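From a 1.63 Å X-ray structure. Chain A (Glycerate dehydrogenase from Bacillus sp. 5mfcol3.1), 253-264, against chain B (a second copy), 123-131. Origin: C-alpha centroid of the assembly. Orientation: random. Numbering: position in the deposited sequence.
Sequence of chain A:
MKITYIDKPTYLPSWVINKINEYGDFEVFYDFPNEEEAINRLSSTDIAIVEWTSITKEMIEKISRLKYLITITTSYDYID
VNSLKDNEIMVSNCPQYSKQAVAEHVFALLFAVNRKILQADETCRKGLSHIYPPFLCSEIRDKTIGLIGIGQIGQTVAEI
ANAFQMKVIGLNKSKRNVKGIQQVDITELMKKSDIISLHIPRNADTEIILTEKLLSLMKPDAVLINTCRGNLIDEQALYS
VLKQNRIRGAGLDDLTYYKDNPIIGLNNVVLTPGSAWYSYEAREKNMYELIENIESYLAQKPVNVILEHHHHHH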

# COMPACT_ATOMS: atom_id res chain seq x y z
N ASP A 253 11.94 4.07 -5.77
CA ASP A 253 11.69 3.64 -7.14
C ASP A 253 12.87 3.94 -8.05
O ASP A 253 12.81 3.59 -9.23
CB ASP A 253 10.41 4.31 -7.68
CG ASP A 253 9.89 3.67 -8.97
OD1 ASP A 253 9.73 2.44 -9.03
OD2 ASP A 253 9.63 4.41 -9.95
N ASP A 254 13.92 4.57 -7.54
CA ASP A 254 15.15 4.81 -8.29
C ASP A 254 16.31 4.86 -7.32
O ASP A 254 16.15 5.24 -6.16
CB ASP A 254 15.07 6.12 -9.09
CG ASP A 254 16.20 6.25 -10.11
OD1 ASP A 254 16.37 5.33 -10.95
OD2 ASP A 254 16.92 7.27 -10.10
N LEU A 255 17.48 4.43 -7.79
CA LEU A 255 18.75 4.63 -7.10
C LEU A 255 19.72 5.22 -8.11
O LEU A 255 19.55 5.06 -9.32
CB LEU A 255 19.33 3.33 -6.54
CG LEU A 255 18.49 2.50 -5.57
CD1 LEU A 255 19.26 1.23 -5.29
CD2 LEU A 255 18.23 3.27 -4.30
N THR A 256 20.78 5.88 -7.61
CA THR A 256 21.75 6.45 -8.55
C THR A 256 22.48 5.36 -9.32
O THR A 256 22.94 5.60 -10.45
CB THR A 256 22.75 7.36 -7.83
OG1 THR A 256 23.59 6.58 -6.97
CG2 THR A 256 22.03 8.43 -7.02
N TYR A 257 22.62 4.18 -8.73
CA TYR A 257 23.12 2.99 -9.40
C TYR A 257 22.64 1.78 -8.61
O TYR A 257 22.24 1.91 -7.45
CB TYR A 257 24.65 2.99 -9.54
CG TYR A 257 25.39 2.85 -8.23
CD1 TYR A 257 25.56 3.94 -7.38
CD2 TYR A 257 25.92 1.63 -7.83
CE1 TYR A 257 26.24 3.82 -6.18
CE2 TYR A 257 26.61 1.49 -6.64
CZ TYR A 257 26.76 2.59 -5.81
OH TYR A 257 27.43 2.46 -4.62
N TYR A 258 22.69 0.60 -9.23
CA TYR A 258 22.15 -0.60 -8.61
C TYR A 258 23.22 -1.63 -8.29
O TYR A 258 23.34 -2.05 -7.13
CB TYR A 258 21.06 -1.21 -9.49
CG TYR A 258 19.77 -0.44 -9.39
CD1 TYR A 258 19.59 0.75 -10.09
CD2 TYR A 258 18.73 -0.88 -8.56
CE1 TYR A 258 18.43 1.47 -9.99
CE2 TYR A 258 17.56 -0.15 -8.44
CZ TYR A 258 17.41 1.02 -9.17
OH TYR A 258 16.25 1.75 -9.07
N LYS A 259 24.01 -2.06 -9.27
CA LYS A 259 25.00 -3.11 -9.00
C LYS A 259 25.94 -2.69 -7.87
O LYS A 259 26.55 -1.61 -7.93
CB LYS A 259 25.80 -3.44 -10.26
CG LYS A 259 26.85 -4.53 -10.03
CD LYS A 259 27.39 -5.11 -11.33
CE LYS A 259 28.43 -6.19 -11.05
NZ LYS A 259 27.85 -7.33 -10.28
N ASP A 260 26.02 -3.52 -6.84
CA ASP A 260 26.90 -3.34 -5.68
C ASP A 260 26.56 -2.11 -4.84
O ASP A 260 27.36 -1.71 -3.99
CB ASP A 260 28.38 -3.28 -6.10
CG ASP A 260 28.88 -4.59 -6.67
OD1 ASP A 260 28.35 -5.65 -6.28
OD2 ASP A 260 29.80 -4.56 -7.52
N ASN A 261 25.39 -1.51 -5.05
CA ASN A 261 24.97 -0.40 -4.21
C ASN A 261 24.65 -0.93 -2.82
O ASN A 261 23.81 -1.83 -2.68
CB ASN A 261 23.75 0.31 -4.81
CG ASN A 261 23.45 1.64 -4.13
OD1 ASN A 261 23.50 1.76 -2.90
ND2 ASN A 261 23.12 2.65 -4.93
N PRO A 262 25.30 -0.41 -1.77
CA PRO A 262 25.06 -0.95 -0.42
C PRO A 262 23.61 -0.86 0.04
O PRO A 262 23.21 -1.63 0.92
CB PRO A 262 25.97 -0.09 0.47
CG PRO A 262 27.02 0.44 -0.47
CD PRO A 262 26.33 0.64 -1.78
N ILE A 263 22.82 0.05 -0.53
CA ILE A 263 21.41 0.13 -0.14
C ILE A 263 20.69 -1.18 -0.44
O ILE A 263 19.73 -1.55 0.27
CB ILE A 263 20.75 1.33 -0.84
CG1 ILE A 263 21.31 2.63 -0.27
CG2 ILE A 263 19.22 1.28 -0.72
CD1 ILE A 263 20.75 3.87 -0.89
N ILE A 264 21.15 -1.93 -1.45
CA ILE A 264 20.55 -3.22 -1.78
C ILE A 264 20.67 -4.22 -0.63
O ILE A 264 19.90 -5.19 -0.56
CB ILE A 264 21.19 -3.77 -3.09
CG1 ILE A 264 20.34 -3.38 -4.29
CG2 ILE A 264 21.39 -5.27 -3.06
CD1 ILE A 264 20.29 -1.92 -4.51
N THR B 123 13.79 -7.90 -8.04
CA THR B 123 14.43 -7.47 -9.28
C THR B 123 15.54 -6.46 -8.99
O THR B 123 16.64 -6.55 -9.54
CB THR B 123 13.38 -6.86 -10.20
OG1 THR B 123 12.40 -7.85 -10.54
CG2 THR B 123 14.01 -6.30 -11.48
N CYS B 124 15.25 -5.49 -8.13
CA CYS B 124 16.24 -4.48 -7.78
C CYS B 124 17.41 -5.08 -7.01
O CYS B 124 18.55 -4.66 -7.21
CB CYS B 124 15.58 -3.37 -6.96
SG CYS B 124 14.30 -2.46 -7.85
N ARG B 125 17.14 -6.03 -6.11
CA ARG B 125 18.24 -6.66 -5.38
C ARG B 125 19.17 -7.42 -6.32
O ARG B 125 20.35 -7.61 -6.01
CB ARG B 125 17.72 -7.63 -4.31
CG ARG B 125 16.62 -7.12 -3.43
CD ARG B 125 17.09 -6.13 -2.40
NE ARG B 125 15.94 -5.57 -1.69
CZ ARG B 125 16.00 -4.88 -0.56
NH1 ARG B 125 17.17 -4.64 0.03
NH2 ARG B 125 14.88 -4.42 -0.02
N LYS B 126 18.65 -7.86 -7.47
CA LYS B 126 19.49 -8.46 -8.49
C LYS B 126 20.21 -7.43 -9.33
O LYS B 126 20.92 -7.80 -10.27
CB LYS B 126 18.65 -9.39 -9.37
CG LYS B 126 17.99 -10.52 -8.59
CD LYS B 126 17.35 -11.54 -9.50
CE LYS B 126 16.19 -10.95 -10.28
NZ LYS B 126 15.79 -11.83 -11.41
N GLY B 127 20.06 -6.14 -9.03
CA GLY B 127 20.79 -5.10 -9.71
C GLY B 127 20.17 -4.58 -10.98
O GLY B 127 20.85 -3.88 -11.74
N LEU B 128 18.90 -4.88 -11.23
CA LEU B 128 18.23 -4.51 -12.47
C LEU B 128 17.38 -3.26 -12.26
O LEU B 128 16.70 -3.11 -11.24
CB LEU B 128 17.36 -5.66 -12.98
CG LEU B 128 18.11 -6.97 -13.27
CD1 LEU B 128 17.12 -8.02 -13.74
CD2 LEU B 128 19.21 -6.79 -14.33
N SER B 129 17.43 -2.36 -13.24
CA SER B 129 16.75 -1.08 -13.19
C SER B 129 15.83 -0.93 -14.40
O SER B 129 16.00 -1.59 -15.42
CB SER B 129 17.76 0.09 -13.16
OG SER B 129 18.43 0.19 -14.40
N HIS B 130 14.82 -0.07 -14.24
CA HIS B 130 13.88 0.28 -15.31
C HIS B 130 13.30 -0.96 -15.98
O HIS B 130 13.39 -1.15 -17.20
CB HIS B 130 14.54 1.22 -16.32
CG HIS B 130 15.02 2.49 -15.69
ND1 HIS B 130 16.31 2.65 -15.22
CD2 HIS B 130 14.37 3.64 -15.39
CE1 HIS B 130 16.43 3.85 -14.69
NE2 HIS B 130 15.27 4.47 -14.78
N ILE B 131 12.72 -1.82 -15.15
CA ILE B 131 12.06 -3.05 -15.57
C ILE B 131 10.57 -2.80 -15.47
O ILE B 131 10.01 -2.74 -14.36
CB ILE B 131 12.49 -4.24 -14.70
CG1 ILE B 131 14.01 -4.38 -14.73
CG2 ILE B 131 11.79 -5.51 -15.16
CD1 ILE B 131 14.59 -4.53 -16.15
O HOH W 1 15.11 1.29 -11.70

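Neither stretch offers its partner a long regular element. Chain A is loop and turn until a 3-10 segment begins at Pro A262. Its main feature is a type II beta turn from Tyr A258 to Asn A261, closed by the hydrogen bond from Asn A261 N to Tyr A258 O (3.0 Å). The side chain of Asn A261 braces this region: its ND2 donates to Tyr A257 O at 2.8 Å, and its OD1 accepts from Ile A263 N at 3.0 Å.

Chain B enters as the last turn of a helix and leaves it at Gly B127 in a Schellman motif, with Gly B127 N bonded to Cys B124 O (2.8 Å) and Leu B128 N to Thr B123 O (3.3 Å). Gly B127 has phi/psi of 87/14, where a CB would be jammed against the preceding carbonyl oxygen; this alone calls for glycine. The two backbones come close here, with Lys A259 CA 4.7 Å from Gly B127 CA, and an ideal CB on the glycine would lie 3.9 Å from Lys A259 CA.

About 405 Å² is buried between the stretches, counting both sides, and Tyr A258 contributes the largest share. Its CA-to-CB bond points toward chain B, and with chi1 of -77° and chi2 of 80° the ring lies against the backbone that follows the helix. Leu B128 O and Ser B129 CA lie over one face, while Cys B124 O sits at the edge, near the ring plane. Two close approaches define the packing: Tyr A258 CB to Gly B127 O, and Tyr A258 CE1 to Ser B129 CB, both 3.5 Å. The CA-to-CB bond of Ser B129 points toward chain A, and it is the CB that meets the ring, while Ser B129 OG is turned off from it and forms a weak hydrogen bond with His B130 ND1 (3.3 Å). Tyr A258 CE2 also meets Cys B124 SG at 4.0 Å; the sulfur lies 68° off the ring normal, an oblique approach.

A tyrosine suits this place because its flat ring covers the chain B backbone while its hydroxyl retains polar partners. Tyr A258 OH accepts a weak hydrogen bond from Leu A255 N (3.2 Å, 123°) and bonds to a water at 2.9 Å. That water accepts from His B130 N, also at 2.9 Å, and so bridges the two chains.

The one direct hydrogen bond across the stretches runs from Arg B125 NH1 to Ile A264 O, at 2.8 Å with an N-H...acceptor angle of 155°. The acceptor lies at the guanidinium edge, near its plane, as an in-plane N-H donor requires. The CA-to-CB bond of Arg B125 points sideways, but the long side chain brings its end to the carbonyl. Ile A264 adds apolar cover: its CG1 is 3.7 Å from Cys B124 O, and its CG2 is 4.4 Å from Arg B125 CD. The same residue thus offers a polar backbone acceptor and a hydrocarbon surface.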